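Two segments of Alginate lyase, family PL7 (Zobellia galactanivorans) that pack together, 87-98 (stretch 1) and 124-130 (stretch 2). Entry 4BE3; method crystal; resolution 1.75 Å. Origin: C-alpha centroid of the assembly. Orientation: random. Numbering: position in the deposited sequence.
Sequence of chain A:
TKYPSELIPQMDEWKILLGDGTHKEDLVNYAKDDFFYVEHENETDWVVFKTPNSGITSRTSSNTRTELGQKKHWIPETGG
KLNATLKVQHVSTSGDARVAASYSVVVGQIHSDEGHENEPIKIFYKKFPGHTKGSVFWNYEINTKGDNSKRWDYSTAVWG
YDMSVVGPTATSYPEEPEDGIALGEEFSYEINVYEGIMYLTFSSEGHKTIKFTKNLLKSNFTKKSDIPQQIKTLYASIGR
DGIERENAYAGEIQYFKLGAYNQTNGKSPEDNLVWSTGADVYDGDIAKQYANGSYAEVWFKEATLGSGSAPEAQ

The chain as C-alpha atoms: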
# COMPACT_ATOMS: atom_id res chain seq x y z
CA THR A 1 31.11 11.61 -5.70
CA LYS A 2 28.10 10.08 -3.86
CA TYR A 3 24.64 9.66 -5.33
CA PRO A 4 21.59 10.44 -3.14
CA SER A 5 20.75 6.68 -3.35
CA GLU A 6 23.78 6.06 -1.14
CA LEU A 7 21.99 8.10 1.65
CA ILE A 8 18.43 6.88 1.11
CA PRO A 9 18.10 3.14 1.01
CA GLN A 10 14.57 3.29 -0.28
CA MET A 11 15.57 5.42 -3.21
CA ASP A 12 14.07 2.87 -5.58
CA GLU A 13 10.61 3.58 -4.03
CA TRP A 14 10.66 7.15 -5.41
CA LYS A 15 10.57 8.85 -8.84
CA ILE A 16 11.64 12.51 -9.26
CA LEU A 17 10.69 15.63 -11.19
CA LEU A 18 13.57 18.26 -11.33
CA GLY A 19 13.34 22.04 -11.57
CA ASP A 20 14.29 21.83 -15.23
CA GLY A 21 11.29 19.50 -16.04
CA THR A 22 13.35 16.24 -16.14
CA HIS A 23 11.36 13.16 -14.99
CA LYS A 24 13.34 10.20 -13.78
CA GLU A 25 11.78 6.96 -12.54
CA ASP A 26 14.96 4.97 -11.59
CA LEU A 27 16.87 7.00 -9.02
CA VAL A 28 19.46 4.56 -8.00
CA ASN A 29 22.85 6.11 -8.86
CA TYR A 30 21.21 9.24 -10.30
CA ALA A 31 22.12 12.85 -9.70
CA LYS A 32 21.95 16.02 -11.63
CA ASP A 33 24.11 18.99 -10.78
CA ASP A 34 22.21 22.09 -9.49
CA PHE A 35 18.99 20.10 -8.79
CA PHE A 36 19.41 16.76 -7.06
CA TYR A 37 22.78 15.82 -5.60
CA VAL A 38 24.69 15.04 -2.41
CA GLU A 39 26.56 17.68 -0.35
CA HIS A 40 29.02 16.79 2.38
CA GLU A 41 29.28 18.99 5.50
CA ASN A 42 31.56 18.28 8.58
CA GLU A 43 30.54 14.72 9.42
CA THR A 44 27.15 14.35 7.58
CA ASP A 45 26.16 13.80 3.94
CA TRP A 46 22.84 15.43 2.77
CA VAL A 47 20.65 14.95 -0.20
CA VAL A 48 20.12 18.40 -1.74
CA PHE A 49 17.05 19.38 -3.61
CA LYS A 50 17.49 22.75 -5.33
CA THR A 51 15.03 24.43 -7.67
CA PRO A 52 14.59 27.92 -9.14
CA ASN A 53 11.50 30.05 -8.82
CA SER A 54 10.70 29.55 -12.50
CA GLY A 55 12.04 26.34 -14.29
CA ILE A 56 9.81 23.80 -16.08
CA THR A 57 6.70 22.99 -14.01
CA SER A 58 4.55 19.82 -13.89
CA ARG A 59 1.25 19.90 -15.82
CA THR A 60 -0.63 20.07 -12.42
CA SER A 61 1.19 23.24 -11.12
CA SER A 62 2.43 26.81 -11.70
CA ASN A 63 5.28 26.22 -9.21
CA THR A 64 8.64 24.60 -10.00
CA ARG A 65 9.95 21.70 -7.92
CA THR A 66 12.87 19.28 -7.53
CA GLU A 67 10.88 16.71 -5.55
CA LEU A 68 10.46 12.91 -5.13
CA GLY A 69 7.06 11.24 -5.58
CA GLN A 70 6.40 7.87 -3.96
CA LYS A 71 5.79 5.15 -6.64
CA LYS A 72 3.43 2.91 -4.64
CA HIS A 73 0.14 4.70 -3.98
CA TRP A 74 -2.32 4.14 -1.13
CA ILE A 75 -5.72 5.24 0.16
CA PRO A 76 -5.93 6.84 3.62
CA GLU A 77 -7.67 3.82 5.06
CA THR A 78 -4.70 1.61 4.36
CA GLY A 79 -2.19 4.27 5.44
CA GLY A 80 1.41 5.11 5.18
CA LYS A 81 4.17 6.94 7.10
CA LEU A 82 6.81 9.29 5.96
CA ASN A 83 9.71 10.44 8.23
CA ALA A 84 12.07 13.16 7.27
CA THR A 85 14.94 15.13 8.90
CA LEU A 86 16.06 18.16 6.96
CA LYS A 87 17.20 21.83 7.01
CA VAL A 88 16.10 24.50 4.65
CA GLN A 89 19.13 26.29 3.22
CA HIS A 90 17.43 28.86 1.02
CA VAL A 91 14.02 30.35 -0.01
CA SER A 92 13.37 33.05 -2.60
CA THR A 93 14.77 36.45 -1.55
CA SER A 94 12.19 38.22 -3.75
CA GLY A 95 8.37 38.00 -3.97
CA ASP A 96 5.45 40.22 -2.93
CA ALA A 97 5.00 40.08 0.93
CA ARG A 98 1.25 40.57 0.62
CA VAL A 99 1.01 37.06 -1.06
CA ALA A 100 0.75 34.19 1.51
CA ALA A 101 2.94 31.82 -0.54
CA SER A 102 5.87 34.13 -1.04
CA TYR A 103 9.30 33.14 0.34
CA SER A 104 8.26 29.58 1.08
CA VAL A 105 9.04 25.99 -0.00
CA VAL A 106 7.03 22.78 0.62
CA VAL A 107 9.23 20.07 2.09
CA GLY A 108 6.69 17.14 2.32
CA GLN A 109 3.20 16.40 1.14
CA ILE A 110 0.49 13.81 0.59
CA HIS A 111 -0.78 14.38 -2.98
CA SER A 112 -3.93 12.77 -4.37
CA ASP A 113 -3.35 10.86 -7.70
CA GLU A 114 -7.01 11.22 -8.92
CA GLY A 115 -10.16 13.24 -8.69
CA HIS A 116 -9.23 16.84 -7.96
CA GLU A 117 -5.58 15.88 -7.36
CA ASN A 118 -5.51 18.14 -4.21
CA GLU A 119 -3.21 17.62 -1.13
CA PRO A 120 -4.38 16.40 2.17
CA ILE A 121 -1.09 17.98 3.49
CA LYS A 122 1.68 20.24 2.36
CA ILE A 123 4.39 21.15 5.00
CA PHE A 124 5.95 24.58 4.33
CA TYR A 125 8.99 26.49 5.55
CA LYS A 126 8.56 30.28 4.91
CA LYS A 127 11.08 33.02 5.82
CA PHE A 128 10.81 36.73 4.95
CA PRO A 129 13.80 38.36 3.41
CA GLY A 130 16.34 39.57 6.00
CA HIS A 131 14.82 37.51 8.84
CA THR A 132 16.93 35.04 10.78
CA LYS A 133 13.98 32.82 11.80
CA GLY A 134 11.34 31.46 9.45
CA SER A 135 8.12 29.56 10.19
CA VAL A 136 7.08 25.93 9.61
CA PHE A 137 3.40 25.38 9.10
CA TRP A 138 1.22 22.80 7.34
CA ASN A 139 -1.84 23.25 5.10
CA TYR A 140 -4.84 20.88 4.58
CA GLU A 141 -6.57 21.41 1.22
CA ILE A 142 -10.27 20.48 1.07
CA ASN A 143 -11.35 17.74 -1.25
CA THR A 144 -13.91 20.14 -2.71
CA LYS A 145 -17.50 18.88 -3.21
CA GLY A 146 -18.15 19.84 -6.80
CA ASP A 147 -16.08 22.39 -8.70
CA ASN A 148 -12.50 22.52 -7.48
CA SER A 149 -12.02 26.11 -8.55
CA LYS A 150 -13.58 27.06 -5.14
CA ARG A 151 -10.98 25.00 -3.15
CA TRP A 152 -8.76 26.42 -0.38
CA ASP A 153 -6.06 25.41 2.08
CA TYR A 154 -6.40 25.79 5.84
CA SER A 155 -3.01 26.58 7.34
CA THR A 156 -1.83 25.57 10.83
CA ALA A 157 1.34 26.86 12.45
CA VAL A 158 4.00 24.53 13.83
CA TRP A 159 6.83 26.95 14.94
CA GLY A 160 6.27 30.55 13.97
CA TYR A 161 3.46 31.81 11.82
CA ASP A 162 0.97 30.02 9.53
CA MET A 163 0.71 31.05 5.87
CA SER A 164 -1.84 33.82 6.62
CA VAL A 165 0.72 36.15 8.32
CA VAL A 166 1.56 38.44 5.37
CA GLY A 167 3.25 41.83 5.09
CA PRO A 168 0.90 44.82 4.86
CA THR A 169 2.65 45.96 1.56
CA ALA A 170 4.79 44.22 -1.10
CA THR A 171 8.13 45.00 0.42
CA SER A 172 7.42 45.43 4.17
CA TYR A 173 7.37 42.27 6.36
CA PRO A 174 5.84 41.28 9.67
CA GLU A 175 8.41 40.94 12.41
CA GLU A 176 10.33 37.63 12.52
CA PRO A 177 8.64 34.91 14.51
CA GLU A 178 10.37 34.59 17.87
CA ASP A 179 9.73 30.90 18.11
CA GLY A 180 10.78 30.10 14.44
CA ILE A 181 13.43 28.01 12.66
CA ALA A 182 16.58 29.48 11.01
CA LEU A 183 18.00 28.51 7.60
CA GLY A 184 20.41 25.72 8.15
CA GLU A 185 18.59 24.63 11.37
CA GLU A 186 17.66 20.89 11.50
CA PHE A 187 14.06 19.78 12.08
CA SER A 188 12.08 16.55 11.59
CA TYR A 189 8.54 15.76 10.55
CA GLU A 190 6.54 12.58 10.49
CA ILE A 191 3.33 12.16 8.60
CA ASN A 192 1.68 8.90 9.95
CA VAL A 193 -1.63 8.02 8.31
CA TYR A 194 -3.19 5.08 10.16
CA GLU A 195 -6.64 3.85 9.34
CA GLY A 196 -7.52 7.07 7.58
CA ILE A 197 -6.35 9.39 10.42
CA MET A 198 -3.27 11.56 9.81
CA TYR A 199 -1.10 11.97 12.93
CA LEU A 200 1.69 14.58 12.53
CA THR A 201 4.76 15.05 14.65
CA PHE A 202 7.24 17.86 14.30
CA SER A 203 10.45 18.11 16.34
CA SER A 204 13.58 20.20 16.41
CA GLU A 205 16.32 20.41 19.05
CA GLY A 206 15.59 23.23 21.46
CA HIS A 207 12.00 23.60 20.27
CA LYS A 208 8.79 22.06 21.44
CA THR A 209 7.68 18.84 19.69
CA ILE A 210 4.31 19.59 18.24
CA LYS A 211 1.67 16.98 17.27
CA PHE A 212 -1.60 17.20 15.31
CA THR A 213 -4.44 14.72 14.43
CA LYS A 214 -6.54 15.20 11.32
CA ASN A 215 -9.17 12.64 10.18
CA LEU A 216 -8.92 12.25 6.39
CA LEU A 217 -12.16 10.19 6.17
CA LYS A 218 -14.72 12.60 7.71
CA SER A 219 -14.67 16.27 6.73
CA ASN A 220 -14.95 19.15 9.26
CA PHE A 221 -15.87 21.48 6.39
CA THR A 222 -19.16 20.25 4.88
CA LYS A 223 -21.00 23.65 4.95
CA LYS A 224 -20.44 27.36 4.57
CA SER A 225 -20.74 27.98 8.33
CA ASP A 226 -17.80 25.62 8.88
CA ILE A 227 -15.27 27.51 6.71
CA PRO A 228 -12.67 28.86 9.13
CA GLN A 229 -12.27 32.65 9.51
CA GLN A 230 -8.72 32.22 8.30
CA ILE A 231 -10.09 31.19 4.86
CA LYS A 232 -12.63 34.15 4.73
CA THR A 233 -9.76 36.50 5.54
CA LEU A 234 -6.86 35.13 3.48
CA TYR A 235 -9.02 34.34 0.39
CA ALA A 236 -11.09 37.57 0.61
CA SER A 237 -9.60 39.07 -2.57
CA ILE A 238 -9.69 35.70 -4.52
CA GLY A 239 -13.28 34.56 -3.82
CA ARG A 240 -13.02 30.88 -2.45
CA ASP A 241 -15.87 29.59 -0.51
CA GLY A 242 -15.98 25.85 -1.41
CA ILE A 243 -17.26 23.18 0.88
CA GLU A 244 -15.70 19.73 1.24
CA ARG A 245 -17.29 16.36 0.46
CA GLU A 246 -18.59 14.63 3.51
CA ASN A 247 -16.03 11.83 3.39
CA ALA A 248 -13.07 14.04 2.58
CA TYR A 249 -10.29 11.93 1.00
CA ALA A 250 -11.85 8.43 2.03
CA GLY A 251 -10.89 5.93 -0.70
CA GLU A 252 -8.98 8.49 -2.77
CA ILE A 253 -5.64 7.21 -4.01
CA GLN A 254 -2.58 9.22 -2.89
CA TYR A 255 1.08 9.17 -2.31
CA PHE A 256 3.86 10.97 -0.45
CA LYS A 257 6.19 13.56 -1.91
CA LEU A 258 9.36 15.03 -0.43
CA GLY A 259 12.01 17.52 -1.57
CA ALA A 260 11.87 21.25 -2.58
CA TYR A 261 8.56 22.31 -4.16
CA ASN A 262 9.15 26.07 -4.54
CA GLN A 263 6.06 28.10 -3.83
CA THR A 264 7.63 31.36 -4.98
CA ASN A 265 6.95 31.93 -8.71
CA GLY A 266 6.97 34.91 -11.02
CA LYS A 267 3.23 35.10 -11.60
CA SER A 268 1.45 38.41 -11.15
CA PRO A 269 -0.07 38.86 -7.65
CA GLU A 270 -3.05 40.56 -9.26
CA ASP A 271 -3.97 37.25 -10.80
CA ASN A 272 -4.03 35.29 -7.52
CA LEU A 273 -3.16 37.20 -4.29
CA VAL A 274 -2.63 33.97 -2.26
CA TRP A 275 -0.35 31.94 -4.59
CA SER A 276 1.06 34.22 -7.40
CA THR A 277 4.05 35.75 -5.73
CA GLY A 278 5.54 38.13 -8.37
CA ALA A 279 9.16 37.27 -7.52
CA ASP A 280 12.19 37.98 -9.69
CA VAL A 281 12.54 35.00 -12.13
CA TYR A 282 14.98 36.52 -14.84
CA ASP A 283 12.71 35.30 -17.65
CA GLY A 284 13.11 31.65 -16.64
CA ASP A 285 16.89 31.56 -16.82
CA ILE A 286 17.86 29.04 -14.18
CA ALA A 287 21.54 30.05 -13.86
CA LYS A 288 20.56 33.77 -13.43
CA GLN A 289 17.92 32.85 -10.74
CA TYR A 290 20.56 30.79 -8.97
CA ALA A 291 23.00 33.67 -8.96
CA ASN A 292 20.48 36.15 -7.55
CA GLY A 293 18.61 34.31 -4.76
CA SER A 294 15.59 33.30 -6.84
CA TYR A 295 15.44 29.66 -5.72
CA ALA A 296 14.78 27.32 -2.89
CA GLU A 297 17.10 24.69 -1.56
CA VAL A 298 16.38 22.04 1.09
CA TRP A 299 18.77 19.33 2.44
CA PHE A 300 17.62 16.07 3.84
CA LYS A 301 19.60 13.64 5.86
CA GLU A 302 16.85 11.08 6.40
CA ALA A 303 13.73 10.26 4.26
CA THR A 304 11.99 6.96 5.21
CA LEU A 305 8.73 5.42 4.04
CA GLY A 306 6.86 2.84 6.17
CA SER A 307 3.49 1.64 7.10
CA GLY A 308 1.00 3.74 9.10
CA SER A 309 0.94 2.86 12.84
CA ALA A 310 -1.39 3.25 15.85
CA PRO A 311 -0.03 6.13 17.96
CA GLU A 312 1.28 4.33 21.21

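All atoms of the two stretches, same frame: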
# COMPACT_ATOMS: atom_id res chain seq x y z
N LYS A 87 17.05 20.40 6.67
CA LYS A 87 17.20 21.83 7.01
C LYS A 87 16.98 22.54 5.74
O LYS A 87 17.39 22.07 4.66
CB LYS A 87 18.52 22.12 7.71
CG LYS A 87 19.74 21.65 6.92
CD LYS A 87 20.96 21.69 7.84
CE LYS A 87 22.21 21.43 6.96
NZ LYS A 87 23.33 21.52 7.95
N VAL A 88 16.27 23.69 5.81
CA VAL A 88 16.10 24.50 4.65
C VAL A 88 17.25 25.42 4.60
O VAL A 88 17.56 26.09 5.59
CB VAL A 88 14.74 25.27 4.73
CG1 VAL A 88 14.58 26.23 3.54
CG2 VAL A 88 13.57 24.25 4.77
N GLN A 89 17.88 25.50 3.40
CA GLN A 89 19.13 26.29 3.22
C GLN A 89 18.75 27.59 2.51
O GLN A 89 19.52 28.51 2.62
CB GLN A 89 20.17 25.57 2.37
CG GLN A 89 20.65 24.30 3.14
CD GLN A 89 21.52 24.64 4.36
OE1 GLN A 89 21.14 25.39 5.19
NE2 GLN A 89 22.71 24.02 4.49
N HIS A 90 17.64 27.65 1.75
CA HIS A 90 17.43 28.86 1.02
C HIS A 90 15.98 28.92 0.57
O HIS A 90 15.46 27.88 0.22
CB HIS A 90 18.33 28.89 -0.25
CG HIS A 90 18.45 30.28 -0.80
ND1 HIS A 90 17.56 30.83 -1.71
CD2 HIS A 90 19.36 31.28 -0.46
CE1 HIS A 90 17.99 32.12 -2.01
NE2 HIS A 90 19.09 32.38 -1.24
N VAL A 91 15.30 30.12 0.66
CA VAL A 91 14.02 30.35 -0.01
C VAL A 91 14.16 31.60 -0.87
O VAL A 91 15.17 32.30 -0.76
CB VAL A 91 12.87 30.61 1.01
CG1 VAL A 91 12.53 29.28 1.79
CG2 VAL A 91 13.30 31.74 1.99
N SER A 92 13.16 31.88 -1.71
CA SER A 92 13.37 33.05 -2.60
C SER A 92 13.60 34.29 -1.78
O SER A 92 12.87 34.56 -0.80
CB SER A 92 12.13 33.27 -3.43
OG SER A 92 12.37 34.38 -4.25
N THR A 93 14.56 35.13 -2.22
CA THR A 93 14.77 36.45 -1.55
C THR A 93 13.94 37.51 -2.21
O THR A 93 14.13 38.64 -1.85
CB THR A 93 16.26 36.87 -1.72
OG1 THR A 93 16.62 36.79 -3.09
CG2 THR A 93 17.14 35.83 -0.95
N SER A 94 13.13 37.21 -3.22
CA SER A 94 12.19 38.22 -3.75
C SER A 94 10.78 37.63 -3.82
O SER A 94 10.60 36.41 -3.72
CB SER A 94 12.62 38.61 -5.17
OG SER A 94 12.72 37.48 -6.04
N GLY A 95 9.78 38.52 -3.93
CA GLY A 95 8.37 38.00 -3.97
C GLY A 95 7.62 39.20 -3.31
O GLY A 95 8.26 40.13 -2.70
N ASP A 96 6.31 39.17 -3.42
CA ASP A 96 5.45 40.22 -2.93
C ASP A 96 5.01 39.77 -1.51
O ASP A 96 4.40 38.73 -1.34
CB ASP A 96 4.30 40.32 -3.91
CG ASP A 96 3.32 41.38 -3.50
OD1 ASP A 96 3.06 41.57 -2.30
OD2 ASP A 96 2.81 42.06 -4.40
N ALA A 97 5.36 40.54 -0.49
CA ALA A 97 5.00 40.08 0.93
C ALA A 97 3.54 40.09 1.22
O ALA A 97 3.15 39.49 2.23
CB ALA A 97 5.70 41.09 1.93
N ARG A 98 2.69 40.64 0.36
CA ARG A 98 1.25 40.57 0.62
C ARG A 98 0.71 39.15 0.22
O ARG A 98 -0.43 38.86 0.61
CB ARG A 98 0.50 41.54 -0.38
CG ARG A 98 0.85 42.99 0.07
CD ARG A 98 0.18 43.92 -1.04
NE ARG A 98 0.75 43.61 -2.37
CZ ARG A 98 0.12 43.77 -3.56
NH1 ARG A 98 -1.13 44.26 -3.65
NH2 ARG A 98 0.64 43.34 -4.73
N PHE A 124 5.19 23.43 4.90
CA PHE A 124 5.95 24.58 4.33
C PHE A 124 7.02 25.05 5.32
O PHE A 124 6.80 24.99 6.55
CB PHE A 124 4.96 25.78 4.27
CG PHE A 124 3.93 25.70 3.18
CD1 PHE A 124 2.79 24.83 3.26
CD2 PHE A 124 4.07 26.62 2.07
CE1 PHE A 124 1.81 24.83 2.26
CE2 PHE A 124 3.03 26.63 1.13
CZ PHE A 124 1.97 25.77 1.17
N TYR A 125 8.05 25.68 4.74
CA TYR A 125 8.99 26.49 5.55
C TYR A 125 8.90 27.85 4.78
O TYR A 125 9.06 27.89 3.56
CB TYR A 125 10.41 25.89 5.49
CG TYR A 125 11.41 26.89 6.09
CD1 TYR A 125 11.97 27.94 5.34
CD2 TYR A 125 11.74 26.78 7.44
CE1 TYR A 125 12.86 28.81 5.94
CE2 TYR A 125 12.70 27.61 8.06
CZ TYR A 125 13.18 28.64 7.28
OH TYR A 125 14.04 29.56 7.91
N LYS A 126 8.64 28.95 5.55
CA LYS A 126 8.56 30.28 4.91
C LYS A 126 9.44 31.27 5.73
O LYS A 126 9.37 31.27 7.00
CB LYS A 126 7.11 30.67 4.99
CG LYS A 126 6.91 32.17 4.43
CD LYS A 126 5.39 32.40 4.41
CE LYS A 126 5.17 33.95 4.12
NZ LYS A 126 3.66 34.21 4.10
N LYS A 127 10.23 32.09 5.03
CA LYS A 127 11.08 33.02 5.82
C LYS A 127 11.12 34.31 5.00
O LYS A 127 11.51 34.34 3.87
CB LYS A 127 12.50 32.45 6.06
CG LYS A 127 13.31 33.41 7.01
CD LYS A 127 14.78 33.05 7.07
CE LYS A 127 15.51 33.47 5.84
NZ LYS A 127 15.46 35.01 5.59
N PHE A 128 10.69 35.42 5.66
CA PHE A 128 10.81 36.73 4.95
C PHE A 128 12.25 37.16 4.74
O PHE A 128 13.18 36.80 5.48
CB PHE A 128 10.10 37.77 5.83
CG PHE A 128 8.56 37.54 5.88
CD1 PHE A 128 7.76 38.01 4.80
CD2 PHE A 128 7.98 36.82 6.94
CE1 PHE A 128 6.37 37.83 4.82
CE2 PHE A 128 6.57 36.59 6.94
CZ PHE A 128 5.74 37.04 5.88
N PRO A 129 12.46 37.97 3.71
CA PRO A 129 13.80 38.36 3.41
C PRO A 129 14.39 39.12 4.61
O PRO A 129 13.72 39.92 5.24
CB PRO A 129 13.58 39.45 2.33
CG PRO A 129 12.37 38.89 1.50
CD PRO A 129 11.50 38.31 2.63
N GLY A 130 15.68 38.87 4.85
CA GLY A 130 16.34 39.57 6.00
C GLY A 130 16.09 38.94 7.35
O GLY A 130 16.93 39.14 8.19
O HOH W 1 13.15 35.45 1.79
O HOH W 2 3.69 36.70 2.63

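Two segments of a chain can pack closely without a single direct hydrogen bond between them, relying on apolar side chains where they are near and on water where polar atoms are too far apart to meet directly. Stretches 87-98 and 124-130 of this alginate lyase illustrate the principle, burying 349 Å² in total.

Stretch 2 opens with Phe124, which takes no part, and the contact begins at Tyr125. Its CA-to-CB bond points toward stretch 1, and with chi1 at t the ring is offered to two valines, all three residues being buried. Val88 lies over one face, its CB 4.0 Å from the centroid of the Tyr125 ring in a CH-pi contact and its CG1 3.6 Å from Tyr125 CD1. Val91 sits at the edge, with CG1 3.8 Å from the same CD1 of Tyr125. Branched at CB, the valines present compact methyl surfaces to a flat ring, while the Tyr125 hydroxyl is satisfied elsewhere in the structure.

Lys126 points away at CB, yet its extended, all-t chain carries NZ to a water 2.9 Å distant; that water donates to Ala97 O, also at 2.9 Å, and so links the stretches. At Lys127 the backbone does similar work: a second water donates to Lys127 O (2.9 Å) and to Ser92 O (2.8 Å), joining two acceptors that could not bond to each other. Val91 CG2 packs 3.7 Å from Lys127 O. The lysine chain folds back through p angles at chi3 and chi4, and NZ donates to Phe128 O at 2.9 Å.

Phe128 also starts away from stretch 1, but the length of its side chain brings CE1 within 4.4 Å of Ala97 CB, a loose apolar contact between ring and lone methyl. Pro129 closes the interface, its apolar ring carbon CG 3.8 Å from Thr93 O, where the backbones come within 5.4 Å between Thr93 CA and Pro129 CA. Gly130 lies beyond the contact.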